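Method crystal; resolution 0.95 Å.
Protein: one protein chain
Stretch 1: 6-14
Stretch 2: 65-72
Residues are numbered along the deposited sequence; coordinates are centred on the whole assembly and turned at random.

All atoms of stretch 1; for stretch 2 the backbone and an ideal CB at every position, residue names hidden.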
# COMPACT_ATOMS: atom_id res chain seq x y z
N SER A 6 -8.24 4.90 -0.17
CA SER A 6 -8.34 5.75 -1.35
C SER A 6 -6.98 6.22 -1.77
O SER A 6 -6.28 6.86 -0.96
CB SER A 6 -9.23 6.94 -1.07
OG SER A 6 -9.36 7.67 -2.29
N PRO A 7 -6.54 6.01 -3.03
CA PRO A 7 -7.09 4.98 -3.93
C PRO A 7 -7.10 3.64 -3.20
O PRO A 7 -6.26 3.35 -2.36
CB PRO A 7 -6.07 4.95 -5.07
CG PRO A 7 -5.37 6.26 -5.01
CD PRO A 7 -5.29 6.57 -3.52
N GLY A 8 -8.11 2.79 -3.49
CA GLY A 8 -8.24 1.58 -2.75
C GLY A 8 -7.00 0.70 -2.86
O GLY A 8 -6.50 0.47 -3.97
N SER A 9 -6.52 0.16 -1.74
CA SER A 9 -5.36 -0.71 -1.82
C SER A 9 -5.75 -2.06 -2.39
O SER A 9 -6.92 -2.43 -2.54
CB SER A 9 -4.70 -0.90 -0.48
OG SER A 9 -5.47 -1.80 0.32
N ARG A 10 -4.72 -2.85 -2.71
CA ARG A 10 -4.94 -4.16 -3.30
C ARG A 10 -5.72 -5.04 -2.33
O ARG A 10 -6.68 -5.74 -2.69
CB ARG A 10 -3.59 -4.73 -3.70
CG ARG A 10 -3.66 -6.06 -4.44
CD ARG A 10 -2.29 -6.62 -4.69
NE ARG A 10 -1.57 -5.81 -5.68
CZ ARG A 10 -0.31 -6.05 -6.03
NH1 ARG A 10 0.36 -7.01 -5.44
NH2 ARG A 10 0.28 -5.28 -6.94
N ALA A 11 -5.29 -5.01 -1.06
CA ALA A 11 -5.99 -5.73 0.01
C ALA A 11 -7.38 -5.20 0.21
O ALA A 11 -8.36 -5.97 0.34
CB ALA A 11 -5.15 -5.63 1.28
N PHE A 12 -7.52 -3.86 0.29
CA PHE A 12 -8.84 -3.25 0.48
C PHE A 12 -9.82 -3.72 -0.56
O PHE A 12 -10.94 -4.16 -0.25
CB PHE A 12 -8.67 -1.74 0.42
CG PHE A 12 -9.94 -0.93 0.39
CD1 PHE A 12 -10.65 -0.68 1.58
CD2 PHE A 12 -10.42 -0.39 -0.78
CE1 PHE A 12 -11.75 0.14 1.57
CE2 PHE A 12 -11.55 0.44 -0.78
CZ PHE A 12 -12.19 0.69 0.40
N PHE A 13 -9.44 -3.64 -1.86
CA PHE A 13 -10.34 -4.03 -2.93
C PHE A 13 -10.64 -5.53 -2.93
O PHE A 13 -11.63 -5.93 -3.54
CB PHE A 13 -9.82 -3.59 -4.26
CG PHE A 13 -10.11 -2.15 -4.64
CD1 PHE A 13 -11.30 -1.53 -4.40
CD2 PHE A 13 -9.14 -1.40 -5.27
CE1 PHE A 13 -11.60 -0.24 -4.82
CE2 PHE A 13 -9.46 -0.09 -5.71
CZ PHE A 13 -10.65 0.44 -5.48
N GLY A 14 -9.82 -6.35 -2.29
CA GLY A 14 -10.14 -7.76 -2.17
C GLY A 14 -11.05 -8.11 -1.00
O GLY A 14 -11.36 -9.29 -0.85
N UNK A 65 -3.67 -9.02 -13.19
CA UNK A 65 -4.12 -9.65 -11.98
C UNK A 65 -5.00 -8.76 -11.11
O UNK A 65 -5.88 -9.26 -10.42
CB UNK A 65 -2.90 -10.12 -11.17
N UNK A 66 -4.70 -7.46 -11.07
CA UNK A 66 -5.23 -6.57 -10.07
C UNK A 66 -5.96 -5.40 -10.69
O UNK A 66 -5.60 -4.89 -11.76
CB UNK A 66 -4.11 -6.07 -9.16
N UNK A 67 -7.00 -4.91 -9.98
CA UNK A 67 -7.72 -3.72 -10.41
C UNK A 67 -6.87 -2.46 -10.14
O UNK A 67 -6.28 -2.32 -9.07
CB UNK A 67 -9.07 -3.63 -9.69
N UNK A 68 -6.84 -1.57 -11.11
CA UNK A 68 -5.93 -0.43 -11.09
C UNK A 68 -6.73 0.87 -11.13
O UNK A 68 -7.39 1.16 -12.14
CB UNK A 68 -4.95 -0.50 -12.26
N UNK A 69 -6.69 1.66 -10.07
CA UNK A 69 -7.42 2.94 -10.04
C UNK A 69 -6.75 3.94 -10.96
O UNK A 69 -5.54 4.17 -10.86
CB UNK A 69 -7.49 3.50 -8.62
N UNK A 70 -7.54 4.61 -11.80
CA UNK A 70 -7.00 5.68 -12.63
C UNK A 70 -6.70 6.90 -11.78
O UNK A 70 -7.55 7.38 -11.03
CB UNK A 70 -7.97 6.04 -13.75
N UNK A 71 -5.49 7.44 -11.94
CA UNK A 71 -5.07 8.67 -11.30
C UNK A 71 -4.27 9.49 -12.31
O UNK A 71 -3.86 9.00 -13.35
CB UNK A 71 -4.25 8.38 -10.04
N UNK A 72 -4.02 10.75 -11.95
CA UNK A 72 -3.08 11.60 -12.69
C UNK A 72 -1.79 11.72 -11.90
O UNK A 72 -1.67 11.24 -10.76
CB UNK A 72 -3.68 12.98 -12.96

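Position 65 opens the second stretch with phi/psi of -66/-37, and nothing of stretch 1 is near its ideal CB. Nothing visible restricts the choice, so almost any side chain would fit. The deposited residue is R65, whose side chain stays out of reach of stretch 1 and makes its hydrogen bonds elsewhere in the structure.

Position 66 is far more constrained. Its CA-to-CB bond points toward stretch 1, and the ideal CB lies 4.3 Å from R10 NE. The R10 side chain, t at chi1 and chi2 and m at chi3, presents a flat, positively charged guanidinium. An acid could pair with that charge, a polar amide could accept from its N-H groups, and an aromatic ring could lie against its face; a second positive charge would be unfavourable. The residue is W66, and it takes the aromatic solution. The guanidinium lies flat on the indole, with centres 3.6 Å apart and planes at 6°. R10 CZ sits 3.6 Å from the centroid of the five-membered ring of W66, over its face, in a cation-pi arrangement, while R10 CD sits 3.6 Å from the centroid of the six-membered ring, a CH-pi contact. The closest pair is R10 CZ and W66 NE1 at 3.3 Å. W66 NE1 also lies 3.4 Å from R10 NH1 and 3.5 Å from R10 NE, but all three nitrogens are donors, so no hydrogen bond forms between them. Stacking leaves their N-H groups free to point outward in the planes, and both residues find hydrogen-bond partners elsewhere in the structure.

At position 67 the CA-to-CB bond again points toward stretch 1, with the ideal CB 5.0 Å from F13 CD2. A small or apolar group could approach the phenyl ring, but a longer side chain could equally turn off into other space. H67 does the latter: with chi1 at -75° (m), its end leads away, and its closest side-chain approach is H67 CB to F13 CD2, 4.9 Å.

Position 68 points away, so stretch 1 asks nothing of it and a long polar chain is as suitable as any. K68 curls back within its own stretch, its NZ donating to W66 O at 2.9 Å.

Position 69 begins the strand and points toward stretch 1. Its ideal CB is 4.1 Å from P7 CB and 5.0 Å from F13 CE2, and the carbonyl of G8 lies nearby. Valine would suit the apolar surroundings, and serine or threonine would add a polar group. T69 supplies a methyl and a hydroxyl. T69 CG2 lies 4.0 Å from P7 CB and T69 OG1 4.1 Å from it, so both branches border the proline; T69 OG1 also lies 3.6 Å from F13 CE2, at the ring edge. T69 OG1 donates to a water whose oxygen is 2.6 Å away, and that water donates to G8 O at 2.7 Å, bridging the stretches.

Position 70 is out of reach and tolerates many residues, including the polar N70.

Position 71 points toward stretch 1 from farther off, so a branched apolar chain could extend to the proline. I71 does so, CG2 lying 4.2 Å from P7 CG.

Position 72 is again out of reach; T72 makes no contact with stretch 1.

Stretch 2 (65-72) RWHKTNIT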
# COMPACT_ATOMS: atom_id res chain seq x y z
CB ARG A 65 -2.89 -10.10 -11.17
CG ARG A 65 -3.14 -10.92 -9.93
CD ARG A 65 -3.69 -12.32 -10.23
NE ARG A 65 -3.75 -13.11 -9.00
CZ ARG A 65 -4.66 -12.92 -8.04
NH1 ARG A 65 -5.70 -12.16 -8.26
NH2 ARG A 65 -4.52 -13.54 -6.94
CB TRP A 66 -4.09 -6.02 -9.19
CG TRP A 66 -3.23 -7.06 -8.59
CD1 TRP A 66 -1.91 -7.28 -8.79
CD2 TRP A 66 -3.65 -8.10 -7.65
NE1 TRP A 66 -1.45 -8.34 -8.05
CE2 TRP A 66 -2.51 -8.86 -7.34
CE3 TRP A 66 -4.88 -8.44 -7.06
CZ2 TRP A 66 -2.55 -9.95 -6.46
CZ3 TRP A 66 -4.91 -9.50 -6.20
CH2 TRP A 66 -3.77 -10.24 -5.91
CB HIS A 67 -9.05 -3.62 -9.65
CG HIS A 67 -10.05 -4.59 -10.15
ND1 HIS A 67 -9.99 -5.93 -9.81
CD2 HIS A 67 -11.10 -4.47 -10.96
CE1 HIS A 67 -10.98 -6.56 -10.40
NE2 HIS A 67 -11.67 -5.71 -11.13
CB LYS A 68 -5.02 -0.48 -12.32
CG LYS A 68 -4.22 -1.76 -12.44
CD LYS A 68 -3.66 -1.93 -13.83
CE LYS A 68 -3.02 -3.24 -14.12
NZ LYS A 68 -4.04 -4.37 -14.09
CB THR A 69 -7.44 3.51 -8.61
OG1 THR A 69 -8.15 2.62 -7.76
CG2 THR A 69 -8.09 4.87 -8.57
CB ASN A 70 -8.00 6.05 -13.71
CG ASN A 70 -8.25 4.90 -14.69
OD1 ASN A 70 -7.34 4.12 -15.01
ND2 ASN A 70 -9.48 4.79 -15.14
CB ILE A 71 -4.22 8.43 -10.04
CG1 ILE A 71 -2.85 7.82 -10.35
CG2 ILE A 71 -4.99 7.59 -9.01
CD1 ILE A 71 -1.91 7.83 -9.16
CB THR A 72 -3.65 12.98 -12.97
OG1 THR A 72 -3.77 13.69 -11.75
CG2 THR A 72 -4.95 12.92 -13.69
O HOH W 1 -6.14 1.66 -6.40
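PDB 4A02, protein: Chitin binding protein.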